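Local coordinates for protein GH127 beta-L-arabinofuranoside (Geobacillus stearothermophilus, PDB 4QK0) that probably hydrolyses beta-L-arabinofuranosidic bonds, releasing L-arabinose from arabinose-containing glycans, as a family GH127 glycoside hydrolase, at residues I55-E64 and V105-Q113. Numbering follows the deposited sequence.
Sequences IENFRIAAGE and VIELLGRAQ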
loop_
_atom_site.group_PDB
_atom_site.type_symbol
_atom_site.label_atom_id
_atom_site.label_comp_id
_atom_site.label_asym_id
_atom_site.label_seq_id
_atom_site.Cartn_x
_atom_site.Cartn_y
_atom_site.Cartn_z
ATOM N N ILE A 55 28.772 -18.789 -14.820
ATOM C CA ILE A 55 30.015 -19.558 -14.974
ATOM C C ILE A 55 30.753 -19.051 -16.222
ATOM O O ILE A 55 31.970 -18.840 -16.207
ATOM C CB ILE A 55 29.733 -21.048 -15.096
ATOM C CG1 ILE A 55 29.052 -21.602 -13.842
ATOM C CG2 ILE A 55 31.006 -21.841 -15.398
ATOM C CD1 ILE A 55 29.905 -21.567 -12.600
ATOM N N GLU A 56 29.986 -18.825 -17.279
ATOM C CA GLU A 56 30.513 -18.350 -18.525
ATOM C C GLU A 56 31.315 -17.074 -18.324
ATOM O O GLU A 56 32.391 -16.890 -18.905
ATOM C CB GLU A 56 29.361 -18.177 -19.551
ATOM C CG GLU A 56 29.792 -17.914 -20.981
ATOM C CD GLU A 56 30.742 -18.969 -21.530
ATOM O OE1 GLU A 56 30.848 -20.093 -20.952
ATOM O OE2 GLU A 56 31.404 -18.655 -22.546
ATOM N N ASN A 57 30.795 -16.149 -17.534
ATOM C CA ASN A 57 31.523 -14.904 -17.277
ATOM C C ASN A 57 32.965 -15.209 -16.740
ATOM O O ASN A 57 33.861 -14.478 -17.022
ATOM C CB ASN A 57 30.787 -14.021 -16.274
ATOM C CG ASN A 57 29.528 -13.349 -16.851
ATOM O OD1 ASN A 57 29.395 -13.137 -18.048
ATOM N ND2 ASN A 57 28.631 -12.959 -15.954
ATOM N N PHE A 58 33.132 -16.226 -15.907
ATOM C CA PHE A 58 34.471 -16.559 -15.370
ATOM C C PHE A 58 35.338 -17.209 -16.432
ATOM O O PHE A 58 36.533 -16.947 -16.508
ATOM C CB PHE A 58 34.397 -17.500 -14.178
ATOM C CG PHE A 58 33.952 -16.836 -12.920
ATOM C CD1 PHE A 58 34.813 -16.016 -12.204
ATOM C CD2 PHE A 58 32.660 -17.025 -12.451
ATOM C CE1 PHE A 58 34.394 -15.380 -11.049
ATOM C CE2 PHE A 58 32.244 -16.411 -11.294
ATOM C CZ PHE A 58 33.091 -15.574 -10.602
ATOM N N ARG A 59 34.720 -18.026 -17.285
ATOM C CA ARG A 59 35.418 -18.532 -18.439
ATOM C C ARG A 59 35.980 -17.421 -19.283
ATOM O O ARG A 59 37.159 -17.465 -19.680
ATOM C CB ARG A 59 34.495 -19.358 -19.306
ATOM C CG ARG A 59 34.340 -20.748 -18.796
ATOM C CD ARG A 59 34.036 -21.714 -19.918
ATOM N NE ARG A 59 33.562 -22.893 -19.263
ATOM C CZ ARG A 59 32.294 -23.113 -18.939
ATOM N NH1 ARG A 59 31.333 -22.254 -19.283
ATOM N NH2 ARG A 59 31.999 -24.218 -18.279
ATOM N N ILE A 60 35.129 -16.454 -19.632
ATOM C CA ILE A 60 35.580 -15.365 -20.476
ATOM C C ILE A 60 36.709 -14.663 -19.770
ATOM O O ILE A 60 37.758 -14.366 -20.346
ATOM C CB ILE A 60 34.424 -14.421 -20.805
ATOM C CG1 ILE A 60 33.357 -15.183 -21.633
ATOM C CG2 ILE A 60 34.927 -13.213 -21.564
ATOM C CD1 ILE A 60 32.027 -14.453 -21.771
ATOM N N ALA A 61 36.520 -14.415 -18.489
ATOM C CA ALA A 61 37.521 -13.663 -17.735
ATOM C C ALA A 61 38.842 -14.420 -17.657
ATOM O O ALA A 61 39.864 -13.811 -17.525
ATOM C CB ALA A 61 36.998 -13.341 -16.326
ATOM N N ALA A 62 38.796 -15.746 -17.667
ATOM C CA ALA A 62 40.020 -16.548 -17.590
ATOM C C ALA A 62 40.639 -16.680 -18.959
ATOM O O ALA A 62 41.657 -17.311 -19.113
ATOM C CB ALA A 62 39.714 -17.916 -17.058
ATOM N N GLY A 63 40.028 -16.065 -19.962
ATOM C CA GLY A 63 40.519 -16.183 -21.341
ATOM C C GLY A 63 40.279 -17.546 -21.974
ATOM O O GLY A 63 41.013 -17.938 -22.856
ATOM N N GLU A 64 39.249 -18.250 -21.531
ATOM C CA GLU A 64 38.945 -19.580 -22.027
ATOM C C GLU A 64 37.662 -19.583 -22.830
ATOM O O GLU A 64 37.209 -20.606 -23.262
ATOM C CB GLU A 64 38.831 -20.551 -20.855
ATOM C CG GLU A 64 40.195 -20.818 -20.253
ATOM C CD GLU A 64 40.155 -21.438 -18.872
ATOM O OE1 GLU A 64 39.154 -22.130 -18.546
ATOM O OE2 GLU A 64 41.138 -21.218 -18.117
ATOM N N VAL A 105 35.326 -25.558 -10.609
ATOM C CA VAL A 105 34.899 -24.176 -10.561
ATOM C C VAL A 105 35.961 -23.384 -9.854
ATOM O O VAL A 105 36.343 -22.307 -10.283
ATOM C CB VAL A 105 33.554 -24.022 -9.801
ATOM C CG1 VAL A 105 33.221 -22.561 -9.527
ATOM C CG2 VAL A 105 32.430 -24.691 -10.577
ATOM N N ILE A 106 36.481 -23.939 -8.775
ATOM C CA ILE A 106 37.491 -23.250 -7.994
ATOM C C ILE A 106 38.731 -22.982 -8.813
ATOM O O ILE A 106 39.312 -21.886 -8.740
ATOM C CB ILE A 106 37.800 -24.048 -6.707
ATOM C CG1 ILE A 106 36.643 -23.924 -5.733
ATOM C CG2 ILE A 106 39.064 -23.541 -6.039
ATOM C CD1 ILE A 106 36.623 -24.947 -4.620
ATOM N N GLU A 107 39.149 -23.958 -9.625
ATOM C CA GLU A 107 40.370 -23.753 -10.448
ATOM C C GLU A 107 40.116 -22.705 -11.504
ATOM O O GLU A 107 40.983 -21.899 -11.821
ATOM C CB GLU A 107 40.854 -25.072 -11.063
ATOM C CG GLU A 107 41.458 -26.102 -10.062
ATOM C CD GLU A 107 42.648 -25.583 -9.222
ATOM O OE1 GLU A 107 43.433 -24.723 -9.707
ATOM O OE2 GLU A 107 42.840 -26.042 -8.074
ATOM N N LEU A 108 38.885 -22.691 -12.012
ATOM C CA LEU A 108 38.454 -21.647 -12.933
ATOM C C LEU A 108 38.493 -20.273 -12.289
ATOM O O LEU A 108 39.032 -19.321 -12.854
ATOM C CB LEU A 108 37.063 -21.949 -13.461
ATOM C CG LEU A 108 36.428 -20.868 -14.323
ATOM C CD1 LEU A 108 37.262 -20.565 -15.540
ATOM C CD2 LEU A 108 35.039 -21.337 -14.754
ATOM N N LEU A 109 37.972 -20.153 -11.091
ATOM C CA LEU A 109 38.131 -18.882 -10.388
ATOM C C LEU A 109 39.601 -18.488 -10.297
ATOM O O LEU A 109 39.946 -17.329 -10.553
ATOM C CB LEU A 109 37.551 -18.947 -8.976
ATOM C CG LEU A 109 36.069 -19.265 -8.884
ATOM C CD1 LEU A 109 35.612 -19.296 -7.434
ATOM C CD2 LEU A 109 35.227 -18.260 -9.641
ATOM N N GLY A 110 40.454 -19.447 -9.891
ATOM C CA GLY A 110 41.908 -19.203 -9.803
ATOM C C GLY A 110 42.502 -18.727 -11.122
ATOM O O GLY A 110 43.338 -17.822 -11.134
ATOM N N ARG A 111 42.006 -19.238 -12.252
ATOM C CA ARG A 111 42.486 -18.709 -13.571
ATOM C C ARG A 111 41.873 -17.385 -13.960
ATOM O O ARG A 111 42.461 -16.669 -14.718
ATOM C CB ARG A 111 42.271 -19.753 -14.684
ATOM C CG ARG A 111 43.010 -21.075 -14.391
ATOM C CD ARG A 111 42.975 -22.058 -15.573
ATOM N NE ARG A 111 41.627 -22.447 -16.033
ATOM C CZ ARG A 111 40.868 -23.403 -15.487
ATOM N NH1 ARG A 111 41.290 -24.101 -14.446
ATOM N NH2 ARG A 111 39.662 -23.652 -15.962
ATOM N N ALA A 112 40.674 -17.035 -13.460
ATOM C CA ALA A 112 40.096 -15.702 -13.781
ATOM C C ALA A 112 40.714 -14.623 -12.925
ATOM O O ALA A 112 40.574 -13.431 -13.193
ATOM C CB ALA A 112 38.594 -15.722 -13.552
ATOM N N GLN A 113 41.346 -15.008 -11.821
ATOM C CA GLN A 113 41.910 -14.004 -10.882
ATOM C C GLN A 113 43.094 -13.216 -11.495
ATOM O O GLN A 113 43.991 -13.797 -12.126
ATOM C CB GLN A 113 42.400 -14.683 -9.598
ATOM C CG GLN A 113 42.844 -13.695 -8.526
ATOM C CD GLN A 113 43.120 -14.378 -7.211
ATOM O OE1 GLN A 113 43.560 -15.496 -7.213
ATOM N NE2 GLN A 113 42.771 -13.737 -6.085
#
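Phe58 lays one ring face against Leu109, whose CD2 methyl sits 3.4 Å from the ring centroid in a CH-pi contact. Ala112 CB meets the same ring near its plane, 4.0 Å from Phe58 CD1, and helix 76-92 also touches Phe58. Leu108, its CG turned anti to the backbone N (chi1 174°), reaches across to the neighbouring helix: its CD2 packs on Phe58 CB and Ile55 CG2, its CD1 on Ala62 CB. Were Phe58 an alanine, Leu109 CD2 would probably lose the ring face it rests on and a gap would open beside Ala112 CB. Small residues let helices come close where larger ones interlock further along, and here the CA atoms of Ala62 and Ala112 lie 3.9 Å apart. Just beyond, a Schellman motif with Gly63 at positive phi ends helix 54-61 and brings Glu64 to Arg111 in a salt bridge. Carboxylate and guanidinium planes are 18° apart, and Arg111 NH2 donates to the syn lone pair of Glu64 OE1 at 3.0 Å; the Arg111 NE to Glu64 OE2 separation is doubtfully short. This partly buried apolar seam joins segments 55-61 and 105-112, their axes 43° apart, as helix-to-helix packing at the outer edge of a catalytic domain consistent with the (alpha/alpha)6 barrel of the six-hairpin clan.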